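Local coordinates for protein polymerase X (Deinococcus radiodurans, PDB 2W9M) that probably catalyses DNA synthesis from deoxyribonucleoside triphosphates as a family X DNA polymerase, and carries three zinc ions in its PHP domain, at residues A[364-368]-A[410-414]; A[448-452]-A[559-563]; A[335-339]-A[371-375]. The contacts are given in a common frame with arbitrary orientation. Residue numbers count along the deposited sequence, not the author numbering.

Contact 1. Residues A[364-368]-A[410-414]; sequences HSRAA and LDFPD. With ZN (zinc ion), chain C.
Two loops meet here through one carboxylate and one aromatic ring. Neither segment is a regular helix or strand where they touch. Residues 364-368 leave strand 358-364 and fold into a beta turn, with A368 N donating to S365 O at 2.9 Å. Residues 410-414 lead into helix 414-417, with P413 at its N-cap position. The closest CA pair is A367 and D411, 6.6 Å apart. The buried area is modest, 223 Å² over both sides.

The polar part centres on D411, whose CA-to-CB bond points toward the other loop with chi1 t. Its OD2 accepts two hydrogen bonds. S365 OG, on a p rotamer, donates to D411 OD2 at 2.8 Å. A367 N donates to D411 OD2 at 2.7 Å and is nearly linear at 173°. One carboxylate oxygen thus holds both ends of the S365-A367 corner. R366 CB lies close beside these bonds, 3.1 Å from D411 OD2, but the end of the arginine leads away. S365 OG also accepts from D403 N, so this hydroxyl joins three chain segments.

The apolar part is F412, chi1 m, whose CE2 comes to 3.4 Å from S365 CB. L379 of helix 376-391 and L417 also touch the F412 side chain.

The metal part is H364, chi1 m. Its ring turns away from D411, and H364 NE2 binds the zinc ion at 2.1 Å. D339 and H518 complete this site. Metal ligands at the C-terminal ends of parallel strands are characteristic of the PHP domain, a distorted beta/alpha barrel with a trinuclear metal site.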
ATOM      1  N   HIS A 364       4.490  15.833   3.665  1.00 19.60           N
ATOM      2  CA  HIS A 364       3.206  16.526   3.702  1.00 19.64           C
ATOM      3  C   HIS A 364       3.389  18.019   3.910  1.00 28.66           C
ATOM      4  O   HIS A 364       4.481  18.487   4.238  1.00 28.89           O
ATOM      5  CB  HIS A 364       2.314  15.991   4.820  1.00 28.15           C
ATOM      6  CG  HIS A 364       2.151  14.509   4.806  1.00 28.16           C
ATOM      7  ND1 HIS A 364       1.164  13.877   4.082  1.00 30.22           N
ATOM      8  CD2 HIS A 364       2.849  13.533   5.429  1.00 29.15           C
ATOM      9  CE1 HIS A 364       1.266  12.572   4.258  1.00 28.37           C
ATOM     10  NE2 HIS A 364       2.280  12.337   5.069  1.00 32.60           N
ATOM     11  N   SER A 365       2.294  18.754   3.752  1.00 24.25           N
ATOM     12  CA  SER A 365       2.308  20.202   3.883  1.00 32.09           C
ATOM     13  C   SER A 365       1.481  20.679   5.073  1.00 30.26           C
ATOM     14  O   SER A 365       0.724  19.908   5.656  1.00 36.78           O
ATOM     15  CB  SER A 365       1.774  20.828   2.600  1.00 26.71           C
ATOM     16  OG  SER A 365       0.580  20.192   2.192  1.00 24.06           O
ATOM     17  N   ARG A 366       1.659  21.951   5.430  1.00 36.81           N
ATOM     18  CA  ARG A 366       0.837  22.656   6.420  1.00 31.00           C
ATOM     19  C   ARG A 366      -0.373  21.876   6.931  1.00 36.85           C
ATOM     20  O   ARG A 366      -0.395  21.417   8.072  1.00 37.81           O
ATOM     21  CB  ARG A 366       0.327  23.969   5.810  1.00 43.73           C
ATOM     22  CG  ARG A 366       1.030  25.233   6.261  1.00 55.65           C
ATOM     23  CD  ARG A 366       0.266  25.907   7.400  1.00 85.20           C
ATOM     24  NE  ARG A 366       0.884  25.684   8.705  1.00 97.99           N
ATOM     25  CZ  ARG A 366       0.274  25.893   9.869  1.00 89.14           C
ATOM     26  NH1 ARG A 366      -0.985  26.315   9.895  1.00 68.77           N
ATOM     27  NH2 ARG A 366       0.921  25.670  11.008  1.00 68.45           N
ATOM     28  N   ALA A 367      -1.383  21.745   6.075  1.00 31.58           N
ATOM     29  CA  ALA A 367      -2.698  21.255   6.480  1.00 39.06           C
ATOM     30  C   ALA A 367      -2.682  19.912   7.213  1.00 36.60           C
ATOM     31  O   ALA A 367      -3.474  19.694   8.132  1.00 35.60           O
ATOM     32  CB  ALA A 367      -3.642  21.207   5.285  1.00 20.78           C
ATOM     33  N   ALA A 368      -1.799  19.009   6.799  1.00 32.56           N
ATOM     34  CA  ALA A 368      -1.680  17.715   7.459  1.00 36.58           C
ATOM     35  C   ALA A 368      -1.029  17.898   8.823  1.00 29.37           C
ATOM     36  O   ALA A 368       0.152  17.611   9.003  1.00 27.78           O
ATOM     37  CB  ALA A 368      -0.880  16.736   6.603  1.00 32.62           C
ATOM     38  N   LEU A 410      -4.895  24.450  -3.465  1.00 32.79           N
ATOM     39  CA  LEU A 410      -3.725  23.743  -2.943  1.00 27.43           C
ATOM     40  C   LEU A 410      -3.159  24.371  -1.664  1.00 31.60           C
ATOM     41  O   LEU A 410      -3.246  25.580  -1.453  1.00 31.46           O
ATOM     42  CB  LEU A 410      -2.642  23.635  -4.020  1.00 23.12           C
ATOM     43  CG  LEU A 410      -2.659  22.407  -4.937  1.00 27.66           C
ATOM     44  CD1 LEU A 410      -4.063  21.813  -5.096  1.00 20.93           C
ATOM     45  CD2 LEU A 410      -2.040  22.746  -6.285  1.00 17.33           C
ATOM     46  N   ASP A 411      -2.568  23.527  -0.823  1.00 29.51           N
ATOM     47  CA  ASP A 411      -2.096  23.930   0.499  1.00 29.18           C
ATOM     48  C   ASP A 411      -0.927  24.931   0.471  1.00 30.52           C
ATOM     49  O   ASP A 411      -0.732  25.690   1.419  1.00 44.68           O
ATOM     50  CB  ASP A 411      -1.721  22.685   1.316  1.00 25.11           C
ATOM     51  CG  ASP A 411      -1.600  22.970   2.808  1.00 40.35           C
ATOM     52  OD1 ASP A 411      -2.227  23.939   3.292  1.00 40.18           O
ATOM     53  OD2 ASP A 411      -0.880  22.216   3.501  1.00 35.27           O
ATOM     54  N   PHE A 412      -0.151  24.928  -0.609  1.00 27.47           N
ATOM     55  CA  PHE A 412       0.955  25.875  -0.761  1.00 31.26           C
ATOM     56  C   PHE A 412       0.662  26.910  -1.846  1.00 29.76           C
ATOM     57  O   PHE A 412      -0.011  26.610  -2.830  1.00 32.37           O
ATOM     58  CB  PHE A 412       2.253  25.145  -1.114  1.00 28.97           C
ATOM     59  CG  PHE A 412       2.912  24.468   0.051  1.00 29.02           C
ATOM     60  CD1 PHE A 412       2.974  25.089   1.284  1.00 24.65           C
ATOM     61  CD2 PHE A 412       3.501  23.222  -0.101  1.00 20.32           C
ATOM     62  CE1 PHE A 412       3.589  24.474   2.352  1.00 25.67           C
ATOM     63  CE2 PHE A 412       4.122  22.603   0.958  1.00 21.69           C
ATOM     64  CZ  PHE A 412       4.167  23.231   2.192  1.00 26.65           C
ATOM     65  N   PRO A 413       1.177  28.135  -1.671  1.00 42.59           N
ATOM     66  CA  PRO A 413       1.031  29.182  -2.688  1.00 33.10           C
ATOM     67  C   PRO A 413       1.790  28.805  -3.960  1.00 35.49           C
ATOM     68  O   PRO A 413       2.725  28.004  -3.894  1.00 41.02           O
ATOM     69  CB  PRO A 413       1.681  30.407  -2.028  1.00 29.84           C
ATOM     70  CG  PRO A 413       1.709  30.101  -0.564  1.00 36.96           C
ATOM     71  CD  PRO A 413       1.896  28.620  -0.480  1.00 34.01           C
ATOM     72  N   ASP A 414       1.399  29.374  -5.096  1.00 30.96           N
ATOM     73  CA  ASP A 414       2.022  29.045  -6.381  1.00 25.95           C
ATOM     74  C   ASP A 414       3.531  29.290  -6.408  1.00 36.08           C
ATOM     75  O   ASP A 414       4.277  28.509  -6.997  1.00 36.13           O
ATOM     76  CB  ASP A 414       1.355  29.820  -7.521  1.00 30.61           C
ATOM     77  CG  ASP A 414       0.002  29.249  -7.905  1.00 46.46           C
ATOM     78  OD1 ASP A 414      -0.496  28.352  -7.190  1.00 41.22           O
ATOM     79  OD2 ASP A 414      -0.566  29.702  -8.924  1.00 61.96           O
TER
HETATM   80 ZN    ZN C1565       2.375  10.365   5.673  1.00 34.74          ZN

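Contact 2. Residues A[448-452]-A[559-563]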
ATOM      1  N   HIS A 448      -4.399  22.164 -11.999  1.00 28.27           N
ATOM      2  CA  HIS A 448      -3.429  23.196 -11.640  1.00 30.22           C
ATOM      3  C   HIS A 448      -2.254  23.144 -12.614  1.00 21.54           C
ATOM      4  O   HIS A 448      -1.876  22.073 -13.075  1.00 31.28           O
ATOM      5  CB  HIS A 448      -2.957  22.983 -10.199  1.00 25.95           C
ATOM      6  CG  HIS A 448      -2.187  24.133  -9.625  1.00 30.92           C
ATOM      7  ND1 HIS A 448      -0.875  24.398  -9.963  1.00 29.84           N
ATOM      8  CD2 HIS A 448      -2.533  25.067  -8.708  1.00 19.55           C
ATOM      9  CE1 HIS A 448      -0.456  25.456  -9.291  1.00 35.14           C
ATOM     10  NE2 HIS A 448      -1.443  25.880  -8.523  1.00 21.74           N
ATOM     11  N   PRO A 449      -1.688  24.306 -12.952  1.00 28.87           N
ATOM     12  CA  PRO A 449      -0.570  24.376 -13.903  1.00 32.04           C
ATOM     13  C   PRO A 449       0.707  23.691 -13.405  1.00 29.82           C
ATOM     14  O   PRO A 449       1.504  23.238 -14.224  1.00 34.94           O
ATOM     15  CB  PRO A 449      -0.320  25.885 -14.048  1.00 27.82           C
ATOM     16  CG  PRO A 449      -1.576  26.534 -13.603  1.00 31.90           C
ATOM     17  CD  PRO A 449      -2.170  25.640 -12.559  1.00 32.85           C
ATOM     18  N   LEU A 450       0.897  23.618 -12.091  1.00 29.68           N
ATOM     19  CA  LEU A 450       2.153  23.117 -11.534  1.00 32.95           C
ATOM     20  C   LEU A 450       2.096  21.664 -11.038  1.00 34.86           C
ATOM     21  O   LEU A 450       3.130  21.053 -10.773  1.00 40.38           O
ATOM     22  CB  LEU A 450       2.639  24.042 -10.412  1.00 30.24           C
ATOM     23  CG  LEU A 450       3.039  25.461 -10.833  1.00 30.08           C
ATOM     24  CD1 LEU A 450       3.669  26.214  -9.668  1.00 30.20           C
ATOM     25  CD2 LEU A 450       3.994  25.411 -12.008  1.00 25.24           C
ATOM     26  N   VAL A 451       0.895  21.114 -10.920  1.00 33.98           N
ATOM     27  CA  VAL A 451       0.720  19.749 -10.433  1.00 29.77           C
ATOM     28  C   VAL A 451       1.301  18.736 -11.404  1.00 35.11           C
ATOM     29  O   VAL A 451       1.064  18.827 -12.603  1.00 43.75           O
ATOM     30  CB  VAL A 451      -0.768  19.424 -10.231  1.00 26.53           C
ATOM     31  CG1 VAL A 451      -0.950  17.961  -9.872  1.00 29.50           C
ATOM     32  CG2 VAL A 451      -1.353  20.318  -9.153  1.00 40.71           C
ATOM     33  N   THR A 452       2.049  17.763 -10.894  1.00 23.39           N
ATOM     34  CA  THR A 452       2.594  16.729 -11.766  1.00 19.85           C
ATOM     35  C   THR A 452       1.973  15.344 -11.559  1.00 29.63           C
ATOM     36  O   THR A 452       1.745  14.621 -12.525  1.00 22.55           O
ATOM     37  CB  THR A 452       4.136  16.669 -11.715  1.00 24.25           C
ATOM     38  OG1 THR A 452       4.566  15.306 -11.732  1.00 31.26           O
ATOM     39  CG2 THR A 452       4.645  17.320 -10.471  1.00 21.53           C
ATOM     40  N   GLN A 559       5.742  18.756 -19.570  1.00 40.36           N
ATOM     41  CA  GLN A 559       4.385  18.659 -19.042  1.00 28.37           C
ATOM     42  C   GLN A 559       3.818  20.037 -18.694  1.00 32.69           C
ATOM     43  O   GLN A 559       2.654  20.329 -18.973  1.00 32.23           O
ATOM     44  CB  GLN A 559       4.370  17.761 -17.800  1.00 33.48           C
ATOM     45  CG  GLN A 559       3.025  17.650 -17.107  1.00 22.96           C
ATOM     46  CD  GLN A 559       3.130  16.987 -15.743  1.00 37.40           C
ATOM     47  OE1 GLN A 559       3.875  17.443 -14.875  1.00 22.23           O
ATOM     48  NE2 GLN A 559       2.379  15.906 -15.548  1.00 26.57           N
ATOM     49  N   ARG A 560       4.640  20.882 -18.075  1.00 37.24           N
ATOM     50  CA  ARG A 560       4.195  22.211 -17.669  1.00 35.74           C
ATOM     51  C   ARG A 560       4.155  23.177 -18.847  1.00 44.30           C
ATOM     52  O   ARG A 560       3.370  24.126 -18.853  1.00 48.04           O
ATOM     53  CB  ARG A 560       5.083  22.766 -16.553  1.00 26.37           C
ATOM     54  CG  ARG A 560       4.980  21.990 -15.253  1.00 33.97           C
ATOM     55  CD  ARG A 560       5.906  22.538 -14.177  1.00 31.06           C
ATOM     56  NE  ARG A 560       5.735  21.829 -12.912  1.00 33.99           N
ATOM     57  CZ  ARG A 560       6.227  22.237 -11.749  1.00 33.93           C
ATOM     58  NH1 ARG A 560       6.930  23.362 -11.682  1.00 49.13           N
ATOM     59  NH2 ARG A 560       6.012  21.524 -10.650  1.00 30.15           N
ATOM     60  N   ALA A 561       5.004  22.928 -19.842  1.00 48.47           N
ATOM     61  CA  ALA A 561       5.053  23.750 -21.048  1.00 39.82           C
ATOM     62  C   ALA A 561       3.839  23.493 -21.930  1.00 49.18           C
ATOM     63  O   ALA A 561       3.392  24.376 -22.660  1.00 56.47           O
ATOM     64  CB  ALA A 561       6.335  23.481 -21.823  1.00 36.56           C
ATOM     65  N   ALA A 562       3.304  22.280 -21.852  1.00 43.23           N
ATOM     66  CA  ALA A 562       2.177  21.885 -22.692  1.00 44.53           C
ATOM     67  C   ALA A 562       0.852  22.527 -22.282  1.00 47.97           C
ATOM     68  O   ALA A 562      -0.149  22.379 -22.980  1.00 64.56           O
ATOM     69  CB  ALA A 562       2.043  20.370 -22.722  1.00 37.88           C
ATOM     70  N   ARG A 563       0.836  23.235 -21.158  1.00 33.22           N
ATOM     71  CA  ARG A 563      -0.391  23.887 -20.713  1.00 31.83           C
ATOM     72  C   ARG A 563      -0.287  25.411 -20.633  1.00 45.51           C
ATOM     73  O   ARG A 563       0.760  25.994 -20.926  1.00 49.26           O
ATOM     74  CB  ARG A 563      -0.899  23.282 -19.392  1.00 49.50           C
ATOM     75  CG  ARG A 563       0.174  22.805 -18.415  1.00 39.48           C
ATOM     76  CD  ARG A 563      -0.316  21.596 -17.596  1.00 29.06           C
ATOM     77  NE  ARG A 563       0.387  21.476 -16.323  1.00 41.77           N
ATOM     78  CZ  ARG A 563       0.380  20.402 -15.535  1.00 34.68           C
ATOM     79  NH1 ARG A 563      -0.288  19.311 -15.868  1.00 28.25           N
ATOM     80  NH2 ARG A 563       1.060  20.424 -14.401  1.00 36.44           N
TER
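This contact ties the end of helix 549-561 to the loop that enters strand 453-454 of the parallel PHP-domain sheet. The R563 side chain, bonded to backbone carbonyls, dominates it. Its NE and NH2 both donate to P449 O, at 3.0 Å from NE and 2.9 Å from NH2. R563 NH2 also donates to V451 O at 2.4 Å, a very short bond. P449 O and V451 O lie near the guanidinium plane, which suits in-plane N-H donors. R563 NH1 is satisfied by N482 O, so all three of its nitrogens have carbonyl partners.

Q559 has a different main partner. Its NE2 is held by G483 O, and its bond to T452 O, 3.3 Å from Q559 NE2, is weak. The backbone of T452 bonds to V423 and V485 of the neighbouring strands.

H448 orders the loop from within. L450 N donates to H448 ND1 at 2.9 Å, while the other ring nitrogen, NE2, meets D414 OD1. H448 O accepts from N482 ND2.

The R560 side chain extends from the helix to L450, with R560 NH2 2.9 Å from L450 O. The leucine covers one face of this guanidinium, with L450 CD2 3.6 Å from R560 NH1.

Contact 3. Residues A[335-339]-A[371-375]. With ZN (zinc ion), chain C.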
ATOM      1  N   SER A 335       9.976  11.480   4.896  1.00 22.94           N
ATOM      2  CA  SER A 335      11.150  11.507   5.757  1.00 25.87           C
ATOM      3  C   SER A 335      10.793  11.994   7.155  1.00 32.50           C
ATOM      4  O   SER A 335       9.635  12.294   7.453  1.00 28.47           O
ATOM      5  CB  SER A 335      12.214  12.434   5.169  1.00 32.43           C
ATOM      6  OG  SER A 335      11.848  13.798   5.336  1.00 25.02           O
ATOM      7  N   THR A 336      11.810  12.088   8.001  1.00 36.67           N
ATOM      8  CA  THR A 336      11.662  12.611   9.353  1.00 33.93           C
ATOM      9  C   THR A 336      11.071  14.027   9.394  1.00 34.56           C
ATOM     10  O   THR A 336      10.419  14.400  10.370  1.00 31.77           O
ATOM     11  CB  THR A 336      13.008  12.560  10.096  1.00 28.60           C
ATOM     12  OG1 THR A 336      13.060  11.362  10.882  1.00 34.56           O
ATOM     13  CG2 THR A 336      13.176  13.766  11.003  1.00 52.50           C
ATOM     14  N   TRP A 337      11.288  14.802   8.331  1.00 31.78           N
ATOM     15  CA  TRP A 337      10.705  16.140   8.214  1.00 29.65           C
ATOM     16  C   TRP A 337       9.186  16.123   8.379  1.00 34.04           C
ATOM     17  O   TRP A 337       8.594  17.073   8.891  1.00 29.45           O
ATOM     18  CB  TRP A 337      11.054  16.765   6.859  1.00 31.25           C
ATOM     19  CG  TRP A 337      12.468  17.213   6.753  1.00 32.39           C
ATOM     20  CD1 TRP A 337      13.540  16.465   6.359  1.00 33.70           C
ATOM     21  CD2 TRP A 337      12.974  18.517   7.044  1.00 28.14           C
ATOM     22  NE1 TRP A 337      14.683  17.224   6.387  1.00 29.56           N
ATOM     23  CE2 TRP A 337      14.363  18.491   6.809  1.00 32.37           C
ATOM     24  CE3 TRP A 337      12.388  19.709   7.483  1.00 36.28           C
ATOM     25  CZ2 TRP A 337      15.176  19.607   6.998  1.00 35.52           C
ATOM     26  CZ3 TRP A 337      13.197  20.819   7.673  1.00 40.84           C
ATOM     27  CH2 TRP A 337      14.574  20.759   7.429  1.00 37.77           C
ATOM     28  N   SER A 338       8.559  15.041   7.930  1.00 30.39           N
ATOM     29  CA  SER A 338       7.110  14.911   7.976  1.00 31.35           C
ATOM     30  C   SER A 338       6.717  13.844   9.001  1.00 38.77           C
ATOM     31  O   SER A 338       6.989  13.982  10.197  1.00 34.96           O
ATOM     32  CB  SER A 338       6.584  14.531   6.590  1.00 26.40           C
ATOM     33  OG  SER A 338       5.232  14.905   6.426  1.00 41.56           O
ATOM     34  N   ASP A 339       6.086  12.775   8.523  1.00 27.54           N
ATOM     35  CA  ASP A 339       5.722  11.659   9.381  1.00 25.55           C
ATOM     36  C   ASP A 339       6.460  10.376   8.996  1.00 20.39           C
ATOM     37  O   ASP A 339       5.973   9.280   9.238  1.00 25.46           O
ATOM     38  CB  ASP A 339       4.208  11.440   9.382  1.00 23.86           C
ATOM     39  CG  ASP A 339       3.668  11.044   8.019  1.00 32.08           C
ATOM     40  OD1 ASP A 339       4.406  11.171   7.019  1.00 33.58           O
ATOM     41  OD2 ASP A 339       2.497  10.603   7.946  1.00 32.16           O
ATOM     42  N   ALA A 371       0.194  14.792  10.898  1.00 36.46           N
ATOM     43  CA  ALA A 371       1.254  14.063  10.212  1.00 21.86           C
ATOM     44  C   ALA A 371       2.527  14.904  10.122  1.00 33.76           C
ATOM     45  O   ALA A 371       3.414  14.621   9.317  1.00 28.62           O
ATOM     46  CB  ALA A 371       0.792  13.645   8.837  1.00 28.32           C
ATOM     47  N   ASN A 372       2.603  15.942  10.951  1.00 36.01           N
ATOM     48  CA  ASN A 372       3.782  16.796  11.029  1.00 24.88           C
ATOM     49  C   ASN A 372       4.111  17.474   9.702  1.00 24.38           C
ATOM     50  O   ASN A 372       5.268  17.514   9.284  1.00 26.91           O
ATOM     51  CB  ASN A 372       4.983  15.988  11.535  1.00 28.07           C
ATOM     52  CG  ASN A 372       6.140  16.865  11.976  1.00 36.18           C
ATOM     53  OD1 ASN A 372       5.947  17.939  12.549  1.00 37.90           O
ATOM     54  ND2 ASN A 372       7.358  16.403  11.717  1.00 39.59           N
ATOM     55  N   GLY A 373       3.085  18.005   9.047  1.00 22.41           N
ATOM     56  CA  GLY A 373       3.249  18.662   7.765  1.00 21.90           C
ATOM     57  C   GLY A 373       4.177  19.860   7.839  1.00 28.49           C
ATOM     58  O   GLY A 373       4.341  20.465   8.891  1.00 29.22           O
ATOM     59  N   LEU A 374       4.774  20.209   6.704  1.00 29.15           N
ATOM     60  CA  LEU A 374       5.743  21.292   6.636  1.00 25.03           C
ATOM     61  C   LEU A 374       5.115  22.656   6.350  1.00 27.34           C
ATOM     62  O   LEU A 374       4.416  22.830   5.359  1.00 31.80           O
ATOM     63  CB  LEU A 374       6.794  20.989   5.568  1.00 19.23           C
ATOM     64  CG  LEU A 374       7.945  20.071   5.967  1.00 22.39           C
ATOM     65  CD1 LEU A 374       7.428  18.682   6.275  1.00 37.64           C
ATOM     66  CD2 LEU A 374       8.992  20.017   4.867  1.00 23.10           C
ATOM     67  N   THR A 375       5.374  23.620   7.227  1.00 28.38           N
ATOM     68  CA  THR A 375       5.068  25.015   6.946  1.00 24.66           C
ATOM     69  C   THR A 375       5.941  25.469   5.778  1.00 33.54           C
ATOM     70  O   THR A 375       6.852  24.748   5.362  1.00 33.49           O
ATOM     71  CB  THR A 375       5.369  25.905   8.162  1.00 31.92           C
ATOM     72  OG1 THR A 375       6.701  25.648   8.632  1.00 33.66           O
ATOM     73  CG2 THR A 375       4.381  25.626   9.286  1.00 38.25           C
TER
HETATM   74 ZN    ZN C1565       2.375  10.365   5.673  1.00 34.74          ZN
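This is a loop-to-loop contact beside a zinc site, where two loops follow adjacent parallel strands of the PHP domain. Segment 335-339 comes after strand 329-333, and segment 371-375 comes before helix 376-391. The backbones run close, with CA atoms 4.9 Å apart at S338 and N372 and 5.1 Å apart at D339 and A371.

The clearest bond is N372 ND2 to S338 O, at 2.9 Å. N372 adopts left-handed backbone angles, 60/45, and its CA-to-CB bond points toward the first loop. A CA-H...O contact runs the other way, from S338 CA to N372 O at 3.4 Å. The bond from S338 OG to A371 O, 3.4 Å, is weak. The stronger partner of that hydroxyl is H364 N.

S335 shapes its own loop. Its OG accepts from W337 N at 3.2 Å in an ST turn, and S338 N donates to S335 O at 3.0 Å. L374 supplies the apolar part, with L374 CD1 4.1 Å from W337 CB. The indole NE1 bonds to E385 of helix 376-391. T375, the N-cap of that helix, accepts a weak bond from R378 N.

D339 binds the zinc ion through both oxygens, OD1 at 2.6 Å and OD2 at 2.3 Å. H364 and H518 are the other protein ligands. D339 O meets W114 NE1, which links this loop to helix 107-115 in the helix-hairpin-helix region. The A371 methyl sits against the carboxylate, CB to D339 OD2 3.6 Å. Neutral bonds thus tie S338, the residue before the ligand, to the other loop, while the D339 carboxylate binds zinc.

Overall arrangement
Contacts 1 and 3 share the loop between strand 358-364 and helix 376-391, where R366 N meets L374 O at 2.9 Å. Both reach one zinc ion, through H364 and D339. Contact 2 lies at the other end of the sheet strands and does not touch contact 3. Contact 1 bridges the two regions, since D414 OD1 meets H448 NE2 at 3.0 Å. All three are partly buried; contact 3 lies nearest the chain's centre, about 19 Å from it, and contact 2 farthest, about 27 Å, measured from contact centres. Charge differs: a carboxylate accepts hydrogen bonds in contact 1, the R563 guanidinium donates to backbone carbonyls in contact 2, and a carboxylate binds metal in contact 3.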